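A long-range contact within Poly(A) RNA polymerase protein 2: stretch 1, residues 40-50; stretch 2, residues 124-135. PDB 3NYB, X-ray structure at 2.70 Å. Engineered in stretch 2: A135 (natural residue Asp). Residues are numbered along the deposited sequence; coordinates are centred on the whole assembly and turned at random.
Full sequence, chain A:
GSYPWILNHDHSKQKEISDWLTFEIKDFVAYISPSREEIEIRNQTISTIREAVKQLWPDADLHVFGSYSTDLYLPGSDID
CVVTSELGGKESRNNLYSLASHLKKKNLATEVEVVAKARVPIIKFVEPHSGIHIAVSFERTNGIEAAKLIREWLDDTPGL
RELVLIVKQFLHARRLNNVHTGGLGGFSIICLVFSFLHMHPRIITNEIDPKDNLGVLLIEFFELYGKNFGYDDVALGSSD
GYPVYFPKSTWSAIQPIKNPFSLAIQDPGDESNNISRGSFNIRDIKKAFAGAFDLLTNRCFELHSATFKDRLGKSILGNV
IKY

Stretch 1, residues 40-50: EIRNQTISTIR
Stretch 2 (124-135) KFVEPHSGIHIA

At the apolar centre of the contact between helix 40-50 of Poly(A) RNA polymerase protein 2 and the β-hairpin formed by residues 124-135 lies I49, packed against F125 and I134. The I49 CA-to-CB bond points toward the hairpin. With chi1 -72° (m) and chi2 157° (t), its side chain extends so that I49 CD1 lies 3.6 Å from I134 CD1 and 4.0 Å from F125 CZ. The methyl meets the F125 ring at its edge, near the ring plane. The F125 CA-to-CB bond points sideways relative to the helix, but the end of the side chain comes nearer it, with chi1 67° (p) and chi2 95°. I134 points toward the helix with chi1 -74° (m) and chi2 91°, between wells. All three residues are buried, and the nearest atoms that F125, E127 and I134 present to I49 are all carbon, which suits an apolar side chain.

One helical turn earlier, T45 also points toward the hairpin and is buried. Its rotamer, chi1 83° (p), places T45 OG1 3.7 Å from I132 CD1 and T45 CG2 3.5 Å from S130 OG. The hydroxyl gives a weak hydrogen bond to its own helix, T45 OG1 to R42 O at 3.3 Å, and has no hydrogen bond across the contact. I132, extended as chi1 -67° (m) and chi2 -174° (t), reaches toward the helix: its CD1 is 4.1 Å from R42 CA and 4.3 Å from I41 CG2. I41 (m, t), on an exposed part of the helix, also brings CG2 to 4.2 Å from S130 CB.

The polar edge is organised within the hairpin turn; no hydrogen bond crosses between the stretches. E127 is buried and points toward the helix, with chi1 -165° (t), chi2 -81° (m) and chi3 114°; T45 CG2 approaches E127 OE2 to 4.0 Å. The carboxylate is occupied by its own turn: H129 N donates to E127 OE1 at 2.8 Å, while S130 N at 3.0 Å and S130 OG at 2.9 Å both donate to E127 OE2. S130 (chi1 74°, p) in turn accepts I132 N at its OG, 3.3 Å away. These bonds satisfy the carboxylate within the turn, and T45 CG2 lies beside it.

The helix is regular, with i to i+4 bonds from Q44 N to E40 O through R50 N to I46 O. The hairpin is antiparallel, pairing F125 N with I134 O and I134 N with F125 O, both at 2.9 Å, and E127 N with I132 O at 3.0 Å. Residues 128-130 have helical phi/psi; G131, at 69/11, has the positive phi that favours glycine. The N-to-C directions of helix and strand 124-127 differ by 118° and those of helix and strand 132-135 by 44°, with axes approaching to 10.9 and 10.5 Å. Register is set by T45 CA to S130 CA, 7.3 Å, and R42 CA to I132 CA, 7.9 Å. The contact buries 331 Å², both sides summed.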

ATOM      1  N   GLU A  40     -17.559  18.266  -4.436  1.00 28.65           N
ATOM      2  CA  GLU A  40     -18.925  18.765  -4.312  1.00 30.34           C
ATOM      3  C   GLU A  40     -19.898  17.643  -4.605  1.00 32.54           C
ATOM      4  O   GLU A  40     -20.786  17.350  -3.799  1.00 35.44           O
ATOM      5  CB  GLU A  40     -19.160  19.967  -5.237  1.00 49.00           C
ATOM      6  CG  GLU A  40     -18.500  21.274  -4.748  1.00 72.18           C
ATOM      7  CD  GLU A  40     -18.369  22.350  -5.838  1.00 82.69           C
ATOM      8  OE1 GLU A  40     -18.906  22.154  -6.955  1.00 87.82           O
ATOM      9  OE2 GLU A  40     -17.722  23.394  -5.573  1.00 69.43           O
ATOM     10  N   ILE A  41     -19.702  16.995  -5.751  1.00 16.57           N
ATOM     11  CA  ILE A  41     -20.553  15.895  -6.164  1.00 22.33           C
ATOM     12  C   ILE A  41     -20.561  14.772  -5.131  1.00 29.64           C
ATOM     13  O   ILE A  41     -21.614  14.252  -4.768  1.00 29.49           O
ATOM     14  CB  ILE A  41     -20.096  15.322  -7.511  1.00 27.15           C
ATOM     15  CG1 ILE A  41     -20.231  16.386  -8.600  1.00 41.42           C
ATOM     16  CG2 ILE A  41     -20.930  14.115  -7.856  1.00 20.73           C
ATOM     17  CD1 ILE A  41     -19.503  16.047  -9.878  1.00 51.51           C
ATOM     18  N   ARG A  42     -19.380  14.400  -4.654  1.00 24.72           N
ATOM     19  CA  ARG A  42     -19.286  13.326  -3.685  1.00 19.06           C
ATOM     20  C   ARG A  42     -20.146  13.647  -2.465  1.00 26.39           C
ATOM     21  O   ARG A  42     -20.906  12.805  -1.998  1.00 34.48           O
ATOM     22  CB  ARG A  42     -17.836  13.086  -3.290  1.00 19.05           C
ATOM     23  CG  ARG A  42     -17.667  12.119  -2.146  1.00 33.61           C
ATOM     24  CD  ARG A  42     -16.202  11.988  -1.736  1.00 36.49           C
ATOM     25  NE  ARG A  42     -15.306  11.784  -2.871  1.00 35.52           N
ATOM     26  CZ  ARG A  42     -13.999  11.993  -2.817  1.00 35.33           C
ATOM     27  NH1 ARG A  42     -13.451  12.422  -1.685  1.00 34.97           N
ATOM     28  NH2 ARG A  42     -13.245  11.787  -3.890  1.00 23.57           N
ATOM     29  N   ASN A  43     -20.055  14.870  -1.964  1.00 13.02           N
ATOM     30  CA  ASN A  43     -20.869  15.256  -0.810  1.00 28.60           C
ATOM     31  C   ASN A  43     -22.371  15.200  -1.098  1.00 32.49           C
ATOM     32  O   ASN A  43     -23.139  14.711  -0.283  1.00 37.73           O
ATOM     33  CB  ASN A  43     -20.452  16.628  -0.267  1.00 22.08           C
ATOM     34  CG  ASN A  43     -19.077  16.599   0.379  1.00 40.32           C
ATOM     35  OD1 ASN A  43     -18.425  17.628   0.531  1.00 38.07           O
ATOM     36  ND2 ASN A  43     -18.628  15.408   0.759  1.00 50.81           N
ATOM     37  N   GLN A  44     -22.780  15.682  -2.266  1.00 29.35           N
ATOM     38  CA  GLN A  44     -24.179  15.635  -2.648  1.00 28.37           C
ATOM     39  C   GLN A  44     -24.699  14.218  -2.628  1.00 37.74           C
ATOM     40  O   GLN A  44     -25.733  13.936  -2.017  1.00 41.91           O
ATOM     41  CB  GLN A  44     -24.366  16.175  -4.055  1.00 41.55           C
ATOM     42  CG  GLN A  44     -23.917  17.601  -4.243  1.00 67.19           C
ATOM     43  CD  GLN A  44     -24.189  18.087  -5.655  1.00 75.59           C
ATOM     44  OE1 GLN A  44     -24.955  17.461  -6.398  1.00 76.02           O
ATOM     45  NE2 GLN A  44     -23.562  19.205  -6.037  1.00 68.26           N
ATOM     46  N   THR A  45     -23.993  13.322  -3.313  1.00 33.59           N
ATOM     47  CA  THR A  45     -24.490  11.958  -3.437  1.00 39.55           C
ATOM     48  C   THR A  45     -24.531  11.272  -2.078  1.00 38.75           C
ATOM     49  O   THR A  45     -25.514  10.613  -1.745  1.00 43.08           O
ATOM     50  CB  THR A  45     -23.692  11.115  -4.453  1.00 37.50           C
ATOM     51  OG1 THR A  45     -22.526  10.590  -3.826  1.00 57.27           O
ATOM     52  CG2 THR A  45     -23.294  11.955  -5.648  1.00 29.81           C
ATOM     53  N   ILE A  46     -23.476  11.446  -1.288  1.00 32.89           N
ATOM     54  CA  ILE A  46     -23.460  10.905   0.066  1.00 27.84           C
ATOM     55  C   ILE A  46     -24.655  11.440   0.845  1.00 29.01           C
ATOM     56  O   ILE A  46     -25.352  10.694   1.524  1.00 43.19           O
ATOM     57  CB  ILE A  46     -22.163  11.264   0.817  1.00 33.14           C
ATOM     58  CG1 ILE A  46     -20.959  10.592   0.157  1.00 38.21           C
ATOM     59  CG2 ILE A  46     -22.245  10.824   2.258  1.00 31.12           C
ATOM     60  CD1 ILE A  46     -21.053   9.104   0.129  1.00 33.43           C
ATOM     61  N   SER A  47     -24.899  12.738   0.740  1.00 38.13           N
ATOM     62  CA  SER A  47     -26.004  13.339   1.472  1.00 31.89           C
ATOM     63  C   SER A  47     -27.326  12.782   0.960  1.00 30.75           C
ATOM     64  O   SER A  47     -28.230  12.499   1.740  1.00 31.38           O
ATOM     65  CB  SER A  47     -25.977  14.863   1.356  1.00 32.03           C
ATOM     66  OG  SER A  47     -26.812  15.449   2.339  1.00 59.06           O
ATOM     67  N   THR A  48     -27.420  12.617  -0.356  1.00 29.33           N
ATOM     68  CA  THR A  48     -28.599  12.037  -0.983  1.00 29.15           C
ATOM     69  C   THR A  48     -28.848  10.632  -0.438  1.00 38.66           C
ATOM     70  O   THR A  48     -29.980  10.243  -0.159  1.00 46.53           O
ATOM     71  CB  THR A  48     -28.441  11.995  -2.520  1.00 39.53           C
ATOM     72  OG1 THR A  48     -28.584  13.315  -3.058  1.00 50.08           O
ATOM     73  CG2 THR A  48     -29.479  11.096  -3.152  1.00 32.93           C
ATOM     74  N   ILE A  49     -27.784   9.866  -0.266  1.00 38.98           N
ATOM     75  CA  ILE A  49     -27.939   8.523   0.270  1.00 46.53           C
ATOM     76  C   ILE A  49     -28.287   8.545   1.759  1.00 46.53           C
ATOM     77  O   ILE A  49     -29.110   7.751   2.220  1.00 35.31           O
ATOM     78  CB  ILE A  49     -26.699   7.663  -0.015  1.00 43.07           C
ATOM     79  CG1 ILE A  49     -26.665   7.310  -1.507  1.00 43.92           C
ATOM     80  CG2 ILE A  49     -26.717   6.400   0.824  1.00 25.40           C
ATOM     81  CD1 ILE A  49     -25.290   6.974  -2.019  1.00 54.80           C
ATOM     82  N   ARG A  50     -27.671   9.459   2.503  1.00 47.01           N
ATOM     83  CA  ARG A  50     -27.994   9.626   3.917  1.00 44.64           C
ATOM     84  C   ARG A  50     -29.478   9.919   4.039  1.00 47.72           C
ATOM     85  O   ARG A  50     -30.186   9.312   4.848  1.00 45.98           O
ATOM     86  CB  ARG A  50     -27.175  10.758   4.541  1.00 38.66           C
ATOM     87  CG  ARG A  50     -27.496  11.027   6.008  1.00 44.55           C
ATOM     88  CD  ARG A  50     -26.735  12.242   6.564  1.00 39.16           C
ATOM     89  NE  ARG A  50     -25.294  12.016   6.596  1.00 41.72           N
ATOM     90  CZ  ARG A  50     -24.437  12.509   5.702  1.00 49.31           C
ATOM     91  NH1 ARG A  50     -24.876  13.270   4.701  1.00 45.02           N
ATOM     92  NH2 ARG A  50     -23.138  12.246   5.812  1.00 40.73           N
ATOM     93  N   LYS A 124     -22.899  -3.432  -1.399  1.00 49.16           N
ATOM     94  CA  LYS A 124     -22.194  -2.658  -2.425  1.00 40.29           C
ATOM     95  C   LYS A 124     -23.149  -2.287  -3.544  1.00 41.46           C
ATOM     96  O   LYS A 124     -23.990  -3.090  -3.923  1.00 48.49           O
ATOM     97  CB  LYS A 124     -21.046  -3.465  -3.027  1.00 28.07           C
ATOM     98  CG  LYS A 124     -20.019  -3.937  -2.028  1.00 31.45           C
ATOM     99  CD  LYS A 124     -19.134  -5.010  -2.648  1.00 47.54           C
ATOM    100  CE  LYS A 124     -18.341  -4.472  -3.834  1.00 54.66           C
ATOM    101  NZ  LYS A 124     -17.413  -5.494  -4.404  1.00 59.64           N
ATOM    102  N   PHE A 125     -23.015  -1.079  -4.078  1.00 45.11           N
ATOM    103  CA  PHE A 125     -23.839  -0.650  -5.201  1.00 35.96           C
ATOM    104  C   PHE A 125     -23.254   0.566  -5.918  1.00 39.53           C
ATOM    105  O   PHE A 125     -22.207   1.085  -5.540  1.00 41.39           O
ATOM    106  CB  PHE A 125     -25.275  -0.364  -4.741  1.00 29.82           C
ATOM    107  CG  PHE A 125     -25.398   0.826  -3.827  1.00 42.72           C
ATOM    108  CD1 PHE A 125     -25.722   2.079  -4.332  1.00 39.71           C
ATOM    109  CD2 PHE A 125     -25.185   0.693  -2.458  1.00 46.22           C
ATOM    110  CE1 PHE A 125     -25.836   3.183  -3.486  1.00 37.62           C
ATOM    111  CE2 PHE A 125     -25.294   1.785  -1.605  1.00 31.01           C
ATOM    112  CZ  PHE A 125     -25.621   3.036  -2.116  1.00 30.85           C
ATOM    113  N   VAL A 126     -23.940   1.013  -6.961  1.00 38.71           N
ATOM    114  CA  VAL A 126     -23.544   2.219  -7.675  1.00 26.65           C
ATOM    115  C   VAL A 126     -24.707   3.195  -7.719  1.00 34.58           C
ATOM    116  O   VAL A 126     -25.792   2.848  -8.182  1.00 45.84           O
ATOM    117  CB  VAL A 126     -23.104   1.893  -9.119  1.00 32.79           C
ATOM    118  CG1 VAL A 126     -22.877   3.163  -9.907  1.00 38.25           C
ATOM    119  CG2 VAL A 126     -21.844   1.045  -9.115  1.00 28.53           C
ATOM    120  N   GLU A 127     -24.497   4.410  -7.232  1.00 40.69           N
ATOM    121  CA  GLU A 127     -25.514   5.441  -7.391  1.00 41.02           C
ATOM    122  C   GLU A 127     -25.464   5.870  -8.845  1.00 44.03           C
ATOM    123  O   GLU A 127     -24.436   6.362  -9.321  1.00 42.80           O
ATOM    124  CB  GLU A 127     -25.277   6.625  -6.460  1.00 37.23           C
ATOM    125  CG  GLU A 127     -26.481   7.562  -6.326  1.00 37.28           C
ATOM    126  CD  GLU A 127     -26.599   8.548  -7.477  1.00 51.88           C
ATOM    127  OE1 GLU A 127     -27.581   8.461  -8.245  1.00 54.27           O
ATOM    128  OE2 GLU A 127     -25.709   9.414  -7.616  1.00 53.86           O
ATOM    129  N   PRO A 128     -26.576   5.656  -9.559  1.00 41.84           N
ATOM    130  CA  PRO A 128     -26.702   5.739 -11.019  1.00 35.88           C
ATOM    131  C   PRO A 128     -26.458   7.136 -11.582  1.00 36.75           C
ATOM    132  O   PRO A 128     -25.759   7.280 -12.577  1.00 44.03           O
ATOM    133  CB  PRO A 128     -28.153   5.323 -11.270  1.00 31.42           C
ATOM    134  CG  PRO A 128     -28.617   4.671 -10.001  1.00 36.70           C
ATOM    135  CD  PRO A 128     -27.852   5.321  -8.909  1.00 36.31           C
ATOM    136  N   HIS A 129     -27.029   8.150 -10.956  1.00 33.10           N
ATOM    137  CA  HIS A 129     -26.866   9.511 -11.451  1.00 44.13           C
ATOM    138  C   HIS A 129     -25.406   9.921 -11.526  1.00 41.71           C
ATOM    139  O   HIS A 129     -24.960  10.462 -12.540  1.00 42.39           O
ATOM    140  CB  HIS A 129     -27.632  10.508 -10.584  1.00 51.65           C
ATOM    141  CG  HIS A 129     -27.525  11.921 -11.061  1.00 71.06           C
ATOM    142  ND1 HIS A 129     -28.043  12.341 -12.267  1.00 71.99           N
ATOM    143  CD2 HIS A 129     -26.959  13.014 -10.493  1.00 74.57           C
ATOM    144  CE1 HIS A 129     -27.800  13.631 -12.423  1.00 71.11           C
ATOM    145  NE2 HIS A 129     -27.146  14.063 -11.358  1.00 71.42           N
ATOM    146  N   SER A 130     -24.672   9.664 -10.447  1.00 39.74           N
ATOM    147  CA  SER A 130     -23.269  10.075 -10.341  1.00 33.89           C
ATOM    148  C   SER A 130     -22.282   8.972 -10.705  1.00 30.65           C
ATOM    149  O   SER A 130     -21.095   9.239 -10.882  1.00 31.67           O
ATOM    150  CB  SER A 130     -22.959  10.551  -8.921  1.00 25.40           C
ATOM    151  OG  SER A 130     -22.876   9.450  -8.029  1.00 34.78           O
ATOM    152  N   GLY A 131     -22.763   7.733 -10.791  1.00 34.40           N
ATOM    153  CA  GLY A 131     -21.912   6.607 -11.133  1.00 32.45           C
ATOM    154  C   GLY A 131     -20.909   6.251 -10.051  1.00 31.96           C
ATOM    155  O   GLY A 131     -19.989   5.460 -10.281  1.00 38.19           O
ATOM    156  N   ILE A 132     -21.091   6.839  -8.870  1.00 31.38           N
ATOM    157  CA  ILE A 132     -20.204   6.626  -7.716  1.00 33.91           C
ATOM    158  C   ILE A 132     -20.439   5.272  -7.031  1.00 32.69           C
ATOM    159  O   ILE A 132     -21.577   4.837  -6.861  1.00 35.52           O
ATOM    160  CB  ILE A 132     -20.362   7.782  -6.678  1.00 27.18           C
ATOM    161  CG1 ILE A 132     -19.851   9.096  -7.265  1.00 27.17           C
ATOM    162  CG2 ILE A 132     -19.608   7.495  -5.404  1.00 13.40           C
ATOM    163  CD1 ILE A 132     -19.828  10.229  -6.285  1.00 33.93           C
ATOM    164  N   HIS A 133     -19.359   4.606  -6.639  1.00 27.20           N
ATOM    165  CA  HIS A 133     -19.463   3.301  -6.003  1.00 22.11           C
ATOM    166  C   HIS A 133     -19.533   3.432  -4.496  1.00 27.92           C
ATOM    167  O   HIS A 133     -18.667   4.056  -3.889  1.00 30.72           O
ATOM    168  CB  HIS A 133     -18.263   2.439  -6.384  1.00 20.23           C
ATOM    169  CG  HIS A 133     -18.253   2.043  -7.819  1.00 43.59           C
ATOM    170  ND1 HIS A 133     -18.639   0.783  -8.252  1.00 47.49           N
ATOM    171  CD2 HIS A 133     -17.935   2.733  -8.941  1.00 51.26           C
ATOM    172  CE1 HIS A 133     -18.548   0.722  -9.562  1.00 45.40           C
ATOM    173  NE2 HIS A 133     -18.119   1.897 -10.008  1.00 56.50           N
ATOM    174  N   ILE A 134     -20.552   2.826  -3.899  1.00 24.45           N
ATOM    175  CA  ILE A 134     -20.747   2.877  -2.453  1.00 31.42           C
ATOM    176  C   ILE A 134     -20.780   1.492  -1.822  1.00 41.50           C
ATOM    177  O   ILE A 134     -21.343   0.545  -2.393  1.00 35.04           O
ATOM    178  CB  ILE A 134     -22.079   3.557  -2.073  1.00 30.95           C
ATOM    179  CG1 ILE A 134     -21.996   5.067  -2.272  1.00 31.31           C
ATOM    180  CG2 ILE A 134     -22.448   3.249  -0.631  1.00 26.81           C
ATOM    181  CD1 ILE A 134     -22.422   5.485  -3.616  1.00 25.06           C
ATOM    182  N   ALA A 135     -20.181   1.390  -0.635  1.00 32.89           N
ATOM    183  CA  ALA A 135     -20.331   0.211   0.208  1.00 25.36           C
ATOM    184  C   ALA A 135     -20.802   0.599   1.612  1.00 29.46           C
ATOM    185  O   ALA A 135     -20.126   1.351   2.313  1.00 29.50           O
ATOM    186  CB  ALA A 135     -19.039  -0.554   0.284  1.00 26.65           C
TER